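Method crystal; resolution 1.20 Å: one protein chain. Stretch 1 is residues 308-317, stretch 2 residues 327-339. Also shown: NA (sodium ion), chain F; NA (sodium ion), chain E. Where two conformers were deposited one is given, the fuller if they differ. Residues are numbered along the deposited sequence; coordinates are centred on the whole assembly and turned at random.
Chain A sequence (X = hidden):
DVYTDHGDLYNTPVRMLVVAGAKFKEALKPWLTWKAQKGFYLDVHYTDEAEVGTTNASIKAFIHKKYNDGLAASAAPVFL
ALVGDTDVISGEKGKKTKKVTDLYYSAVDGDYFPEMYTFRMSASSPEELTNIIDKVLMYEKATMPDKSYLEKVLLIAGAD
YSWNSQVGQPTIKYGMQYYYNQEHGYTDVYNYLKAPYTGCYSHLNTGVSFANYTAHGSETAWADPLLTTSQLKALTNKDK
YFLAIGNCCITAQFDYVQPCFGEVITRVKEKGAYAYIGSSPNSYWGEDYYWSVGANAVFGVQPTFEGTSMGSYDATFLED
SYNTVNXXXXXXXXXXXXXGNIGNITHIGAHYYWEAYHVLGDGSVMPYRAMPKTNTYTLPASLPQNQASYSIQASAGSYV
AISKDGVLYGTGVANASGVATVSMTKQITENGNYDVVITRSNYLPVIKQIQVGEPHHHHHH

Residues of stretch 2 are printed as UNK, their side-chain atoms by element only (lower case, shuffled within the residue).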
ATOM      1  N   THR A 308     -19.543   0.544 -15.451  1.00 10.76           N
ATOM      2  CA  THR A 308     -18.086   0.677 -15.492  1.00  9.83           C
ATOM      3  C   THR A 308     -17.475  -0.643 -15.074  1.00  9.62           C
ATOM      4  O   THR A 308     -18.103  -1.454 -14.376  1.00 10.40           O
ATOM      5  CB  THR A 308     -17.579   1.834 -14.595  1.00 10.07           C
ATOM      6  OG1 THR A 308     -18.015   1.610 -13.256  1.00 10.34           O
ATOM      7  CG2 THR A 308     -18.033   3.215 -15.071  1.00 12.02           C
ATOM      8  N   SER A 309     -16.202  -0.846 -15.440  1.00  9.40           N
ATOM      9  CA  SER A 309     -15.452  -1.969 -14.919  1.00  9.79           C
ATOM     10  C   SER A 309     -14.910  -1.630 -13.530  1.00  9.09           C
ATOM     11  O   SER A 309     -15.165  -0.534 -12.983  1.00  9.06           O
ATOM     12  CB  SER A 309     -14.347  -2.359 -15.890  1.00 10.46           C
ATOM     13  OG  SER A 309     -13.280  -1.425 -15.921  1.00  9.92           O
ATOM     14  N   MET A 310     -14.117  -2.538 -12.970  1.00  8.95           N
ATOM     15  CA  MET A 310     -13.592  -2.312 -11.633  1.00  9.11           C
ATOM     16  C   MET A 310     -12.451  -1.274 -11.632  1.00  8.77           C
ATOM     17  O   MET A 310     -11.442  -1.408 -12.334  1.00 10.40           O
ATOM     18  CB  MET A 310     -13.055  -3.649 -11.093  1.00 10.41           C
ATOM     19  CG  MET A 310     -12.659  -3.536  -9.621  1.00 10.86           C
ATOM     20  SD  MET A 310     -11.749  -4.949  -8.943  1.00 12.19           S
ATOM     21  CE  MET A 310     -10.157  -4.734  -9.768  1.00 13.89           C
ATOM     22  N   GLY A 311     -12.590  -0.239 -10.800  1.00  8.54           N
ATOM     23  CA  GLY A 311     -11.510   0.714 -10.602  1.00  9.02           C
ATOM     24  C   GLY A 311     -10.955   0.602  -9.204  1.00  7.74           C
ATOM     25  O   GLY A 311     -11.251  -0.353  -8.458  1.00  8.70           O
ATOM     26  N   SER A 312     -10.082   1.553  -8.852  1.00  8.43           N
ATOM     27  CA  SER A 312      -9.392   1.480  -7.563  0.63  8.01           C
ATOM     28  C   SER A 312     -10.371   1.558  -6.383  1.00  8.04           C
ATOM     29  O   SER A 312     -10.217   0.811  -5.410  1.00  8.36           O
ATOM     30  CB  SER A 312      -8.334   2.565  -7.453  0.63  8.45           C
ATOM     31  OG  SER A 312      -8.951   3.841  -7.372  0.63  7.98           O
ATOM     32  N   TYR A 313     -11.378   2.423  -6.446  1.00  8.24           N
ATOM     33  CA  TYR A 313     -12.349   2.478  -5.329  1.00  8.72           C
ATOM     34  C   TYR A 313     -13.097   1.143  -5.181  1.00  8.56           C
ATOM     35  O   TYR A 313     -13.225   0.604  -4.082  1.00  8.67           O
ATOM     36  CB  TYR A 313     -13.380   3.590  -5.531  1.00  8.86           C
ATOM     37  CG  TYR A 313     -12.907   5.032  -5.573  1.00  8.48           C
ATOM     38  CD1 TYR A 313     -11.879   5.487  -4.760  1.00  9.03           C
ATOM     39  CD2 TYR A 313     -13.563   5.956  -6.361  1.00  9.19           C
ATOM     40  CE1 TYR A 313     -11.524   6.842  -4.732  1.00  9.40           C
ATOM     41  CE2 TYR A 313     -13.233   7.308  -6.320  1.00  9.00           C
ATOM     42  CZ  TYR A 313     -12.219   7.745  -5.502  1.00  9.20           C
ATOM     43  OH  TYR A 313     -11.964   9.084  -5.475  1.00 10.31           O
ATOM     44  N   ASP A 314     -13.552   0.597  -6.314  1.00  8.24           N
ATOM     45  CA  ASP A 314     -14.286  -0.667  -6.292  1.00  8.19           C
ATOM     46  C   ASP A 314     -13.433  -1.766  -5.680  1.00  8.14           C
ATOM     47  O   ASP A 314     -13.912  -2.550  -4.833  1.00  8.85           O
ATOM     48  CB  ASP A 314     -14.683  -1.117  -7.706  1.00  8.45           C
ATOM     49  CG  ASP A 314     -15.591  -0.209  -8.494  1.00  8.62           C
ATOM     50  OD1 ASP A 314     -16.588   0.312  -7.893  1.00  9.22           O
ATOM     51  OD2 ASP A 314     -15.333  -0.015  -9.706  1.00  9.49           O
ATOM     52  N   ALA A 315     -12.148  -1.850  -6.079  1.00  8.65           N
ATOM     53  CA  ALA A 315     -11.294  -2.920  -5.602  1.00  8.51           C
ATOM     54  C   ALA A 315     -11.054  -2.760  -4.119  1.00  8.89           C
ATOM     55  O   ALA A 315     -11.112  -3.756  -3.372  1.00  8.85           O
ATOM     56  CB  ALA A 315      -9.976  -2.851  -6.368  1.00 10.13           C
ATOM     57  N   THR A 316     -10.801  -1.522  -3.680  1.00  8.83           N
ATOM     58  CA  THR A 316     -10.554  -1.273  -2.253  1.00  8.96           C
ATOM     59  C   THR A 316     -11.672  -1.933  -1.440  1.00  8.36           C
ATOM     60  O   THR A 316     -11.401  -2.605  -0.427  1.00  9.15           O
ATOM     61  CB  THR A 316     -10.540   0.258  -2.000  1.00  8.72           C
ATOM     62  OG1 THR A 316      -9.460   0.876  -2.756  1.00  9.48           O
ATOM     63  CG2 THR A 316     -10.262   0.531  -0.536  1.00  9.86           C
ATOM     64  N   PHE A 317     -12.918  -1.695  -1.858  1.00  8.71           N
ATOM     65  CA  PHE A 317     -14.061  -2.127  -1.071  1.00  9.51           C
ATOM     66  C   PHE A 317     -14.546  -3.556  -1.325  1.00  9.31           C
ATOM     67  O   PHE A 317     -15.443  -4.015  -0.628  1.00 10.67           O
ATOM     68  CB  PHE A 317     -15.199  -1.110  -1.227  1.00  9.94           C
ATOM     69  CG  PHE A 317     -14.938   0.124  -0.388  1.00  9.05           C
ATOM     70  CD1 PHE A 317     -14.052   1.103  -0.814  1.00  9.68           C
ATOM     71  CD2 PHE A 317     -15.456   0.225   0.904  1.00 10.13           C
ATOM     72  CE1 PHE A 317     -13.685   2.163   0.035  1.00 10.22           C
ATOM     73  CE2 PHE A 317     -15.125   1.310   1.715  1.00 10.77           C
ATOM     74  CZ  PHE A 317     -14.236   2.243   1.299  1.00 10.85           C
ATOM     75  N   UNK A 327      -2.347  -3.034  -3.718  1.00  8.18           N
ATOM     76  CA  UNK A 327      -3.428  -3.522  -4.565  1.00  8.30           C
ATOM     77  C   UNK A 327      -4.347  -2.393  -5.026  1.00  8.11           C
ATOM     78  O   UNK A 327      -4.999  -2.541  -6.062  1.00  8.54           O
ATOM     79  o   UNK A 327      -5.039  -4.125  -2.838  1.00  8.65           O
ATOM     80  c   UNK A 327      -4.212  -4.633  -3.872  1.00  8.63           C
ATOM     81  N   UNK A 328      -4.469  -1.307  -4.271  1.00  8.21           N
ATOM     82  CA  UNK A 328      -5.329  -0.157  -4.702  1.00  8.28           C
ATOM     83  C   UNK A 328      -4.711   0.415  -5.975  1.00  8.40           C
ATOM     84  O   UNK A 328      -5.408   0.686  -6.967  1.00  9.56           O
ATOM     85  c   UNK A 328      -6.129   0.278  -2.353  1.00  9.27           C
ATOM     86  c   UNK A 328      -6.122   1.194  -1.145  1.00 10.26           C
ATOM     87  c   UNK A 328      -5.450   0.891  -3.589  1.00  8.91           C
ATOM     88  c   UNK A 328      -6.185   2.117  -4.086  1.00 10.39           C
ATOM     89  N   UNK A 329      -3.371   0.627  -5.952  1.00  8.21           N
ATOM     90  CA  UNK A 329      -2.663   1.157  -7.132  1.00  8.81           C
ATOM     91  C   UNK A 329      -2.755   0.189  -8.316  1.00  8.74           C
ATOM     92  O   UNK A 329      -2.981   0.601  -9.442  1.00  9.78           O
ATOM     93  c   UNK A 329      -1.211   1.434  -6.740  1.00  8.80           C
ATOM     94  s   UNK A 329       1.285   2.442  -7.386  1.00 10.91           S
ATOM     95  c   UNK A 329       2.109   0.848  -7.502  1.00 14.18           C
ATOM     96  c   UNK A 329      -0.387   2.027  -7.880  1.00  9.64           C
ATOM     97  N   UNK A 330      -2.604  -1.108  -8.025  1.00  8.54           N
ATOM     98  CA  UNK A 330      -2.674  -2.162  -9.036  1.00  9.00           C
ATOM     99  C   UNK A 330      -4.032  -2.100  -9.731  1.00  8.69           C
ATOM    100  O   UNK A 330      -4.119  -2.126 -10.955  1.00  8.50           O
ATOM    101  c   UNK A 330      -2.404  -4.657  -9.274  1.00 10.01           C
ATOM    102  c   UNK A 330      -3.429  -5.393  -9.781  1.00 10.68           C
ATOM    103  c   UNK A 330       1.087  -5.687 -10.218  1.00 15.90           C
ATOM    104  c   UNK A 330      -0.581  -7.109 -11.240  1.00 13.18           C
ATOM    105  c   UNK A 330       0.136  -4.924  -9.587  1.00 12.54           C
ATOM    106  n   UNK A 330      -2.915  -6.406 -10.599  1.00 12.67           N
ATOM    107  c   UNK A 330       0.724  -6.754 -11.033  1.00 16.12           C
ATOM    108  c   UNK A 330      -1.557  -6.324 -10.588  1.00 12.39           C
ATOM    109  c   UNK A 330      -1.204  -5.236  -9.761  1.00 10.75           C
ATOM    110  c   UNK A 330      -2.504  -3.510  -8.320  1.00  9.41           C
ATOM    111  N   UNK A 331      -5.125  -2.042  -8.963  1.00  8.58           N
ATOM    112  CA  UNK A 331      -6.483  -1.998  -9.521  1.00  8.20           C
ATOM    113  C   UNK A 331      -6.657  -0.762 -10.408  1.00  8.69           C
ATOM    114  O   UNK A 331      -7.280  -0.843 -11.473  1.00  8.51           O
ATOM    115  c   UNK A 331      -7.503  -1.995  -8.378  1.00  9.24           C
ATOM    116  N   UNK A 332      -6.140   0.396  -9.979  1.00  8.04           N
ATOM    117  CA  UNK A 332      -6.253   1.597 -10.817  1.00  8.46           C
ATOM    118  C   UNK A 332      -5.561   1.402 -12.132  1.00  7.82           C
ATOM    119  O   UNK A 332      -6.096   1.709 -13.209  1.00  8.50           O
ATOM    120  N   UNK A 333      -4.341   0.842 -12.079  1.00  8.15           N
ATOM    121  CA  UNK A 333      -3.618   0.604 -13.324  1.00  8.19           C
ATOM    122  C   UNK A 333      -4.295  -0.435 -14.196  1.00  7.94           C
ATOM    123  O   UNK A 333      -4.280  -0.284 -15.422  1.00  8.71           O
ATOM    124  n   UNK A 333      -0.138   0.842 -11.919  1.00 10.04           N
ATOM    125  c   UNK A 333      -2.184   0.197 -13.022  1.00  8.62           C
ATOM    126  c   UNK A 333      -1.311   1.276 -12.429  1.00  9.37           C
ATOM    127  o   UNK A 333      -1.672   2.462 -12.397  1.00  9.47           O
ATOM    128  N   UNK A 334      -4.940  -1.451 -13.590  1.00  8.47           N
ATOM    129  CA  UNK A 334      -5.691  -2.408 -14.394  1.00  8.79           C
ATOM    130  C   UNK A 334      -6.826  -1.725 -15.121  1.00  7.96           C
ATOM    131  O   UNK A 334      -7.089  -2.015 -16.281  1.00  8.55           O
ATOM    132  c   UNK A 334      -4.623  -5.359 -14.017  1.00 10.71           C
ATOM    133  c   UNK A 334      -5.327  -4.541 -12.914  1.00  9.18           C
ATOM    134  c   UNK A 334      -6.285  -3.516 -13.515  1.00  9.38           C
ATOM    135  c   UNK A 334      -6.141  -5.497 -12.045  1.00 11.30           C
ATOM    136  N   UNK A 335      -7.527  -0.807 -14.428  1.00  7.90           N
ATOM    137  CA  UNK A 335      -8.649  -0.120 -15.072  1.00  8.79           C
ATOM    138  C   UNK A 335      -8.152   0.746 -16.237  1.00  8.30           C
ATOM    139  O   UNK A 335      -8.806   0.773 -17.299  1.00  8.74           O
ATOM    140  c   UNK A 335      -9.380   0.736 -14.034  1.00  8.98           C
ATOM    141  N   UNK A 336      -7.031   1.466 -16.055  1.00  8.66           N
ATOM    142  CA  UNK A 336      -6.515   2.265 -17.153  1.00  8.90           C
ATOM    143  C   UNK A 336      -6.115   1.352 -18.327  1.00 10.00           C
ATOM    144  O   UNK A 336      -6.230   1.743 -19.498  1.00 10.12           O
ATOM    145  c   UNK A 336      -5.316   3.065 -16.670  1.00 10.19           C
ATOM    146  N   UNK A 337      -5.621   0.124 -18.014  1.00  8.80           N
ATOM    147  CA  UNK A 337      -5.234  -0.806 -19.062  1.00  9.10           C
ATOM    148  C   UNK A 337      -6.485  -1.330 -19.751  1.00  8.70           C
ATOM    149  O   UNK A 337      -6.532  -1.425 -21.008  1.00  9.17           O
ATOM    150  c   UNK A 337      -3.889  -2.902 -19.493  1.00  9.30           C
ATOM    151  c   UNK A 337      -4.429  -1.968 -18.431  1.00  9.07           C
ATOM    152  o   UNK A 337      -3.288  -1.419 -17.736  1.00  9.44           O
ATOM    153  N   UNK A 338      -7.498  -1.723 -18.986  1.00  8.90           N
ATOM    154  CA  UNK A 338      -8.726  -2.252 -19.550  1.00  9.08           C
ATOM    155  C   UNK A 338      -9.373  -1.237 -20.472  1.00  9.28           C
ATOM    156  O   UNK A 338      -9.910  -1.603 -21.538  1.00  9.17           O
ATOM    157  n   UNK A 338     -12.920  -4.076 -19.267  1.00 11.20           N
ATOM    158  c   UNK A 338     -10.897  -3.375 -18.873  1.00  9.42           C
ATOM    159  n   UNK A 338     -10.792  -4.588 -19.507  1.00 10.11           N
ATOM    160  c   UNK A 338     -12.201  -3.049 -18.738  1.00 10.11           C
ATOM    161  c   UNK A 338      -9.701  -2.653 -18.411  1.00  9.55           C
ATOM    162  c   UNK A 338     -12.042  -4.984 -19.729  1.00 10.51           C
ATOM    163  N   UNK A 339      -9.352   0.058 -20.106  1.00  9.10           N
ATOM    164  CA  UNK A 339      -9.925   1.116 -20.946  1.00  9.81           C
ATOM    165  C   UNK A 339      -9.327   1.075 -22.348  1.00  9.86           C
ATOM    166  O   UNK A 339     -10.034   1.174 -23.348  1.00  9.78           O
ATOM    167  c   UNK A 339      -9.687   2.460 -20.271  1.00 10.64           C
TER
HETATM  168 NA    NA F 704     -16.516   0.819 -11.552  1.00  8.95          NA
HETATM  169 NA    NA E 703     -10.566  -4.838  -0.998  1.00  9.30          NA
HETATM  170  O   HOH W   1     -17.888  -1.204 -11.541  1.00 10.55           O

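Position 327 carries one carbon and then one oxygen, and makes no contact with stretch 1: Ser327. Position 328 has four carbons, forked at the first, with one arm two carbons long, and it lies against Ser312 and Thr316; this is Ile328. Its CG1 sits 3.4 Å from Thr316 OG1, and its CG2 4.0 Å from Ser312 CB. Position 329 is an unbranched chain of two carbons, a sulfur and a carbon, with its CA-to-CB bond pointing away from stretch 1: Met329. At 330 one carbon leads to fused five- and six-membered rings holding eight carbons and one nitrogen, out of reach of the partner; this is Trp330.

Position 331 has a single carbon, pointing toward stretch 1 and touching Met310, Gly311, Ser312 and Ala315. It is Ala331. Its CB meets Ala315 CB at 3.3 Å and Met310 CE at 4.1 Å. Position 332 has no side-chain atoms, so it is Gly332; its CA is 4.5 Å from Ser312 CA, and an ideal CB here would lie 3.8 Å from Ser312 CB. At 333 two carbons, the second bearing one oxygen and one nitrogen, stay out of reach: Asn333. Position 334 has four carbons forked at the second; its CA-to-CB bond points toward stretch 1, but it makes no close contact: Leu334.

Position 335 again has one carbon, directed toward stretch 1, and is Ala335; its CB packs 3.4 Å from Met310 O and 4.0 Å from Gly311 CA. The single carbon at 336 is remote from the contact: Ala336. Position 337 has one carbon carrying an oxygen and a carbon, and is Thr337; its OG1 donates to Asn333 O at 2.8 Å, within its own helix. At 338 one carbon precedes a five-membered ring of three carbons and two nitrogens, which reaches Ser309: His338, with CD2 3.4 Å from Ser309 OG. The lone carbon at 339 makes no contact with stretch 1: Ala339.

The rule is small residues at close quarters. The helix axes approach to 8.1 Å at 139°, and no hydrogen bond crosses between the stretches, so packing carries the contact. Ala331, one turn before Ala335, packs on the first turn of the stretch 1 helix, at Ser312 and Ala315, while Ala335 packs on the loop and N-cap residue that lead into it. Ile328 fills the space beside Ser312 and Thr316. Stretch 1 holds its own shape: Asp314 OD2 accepts a hydrogen bond from Gly311 N at 3.0 Å. The same carboxylate oxygen coordinates a sodium ion, tying the N-cap to the loop that supplies Thr308 OG1 and Ser309 O to that ion.

Stretch 2 (327-339) SIMWAGNLAATHA
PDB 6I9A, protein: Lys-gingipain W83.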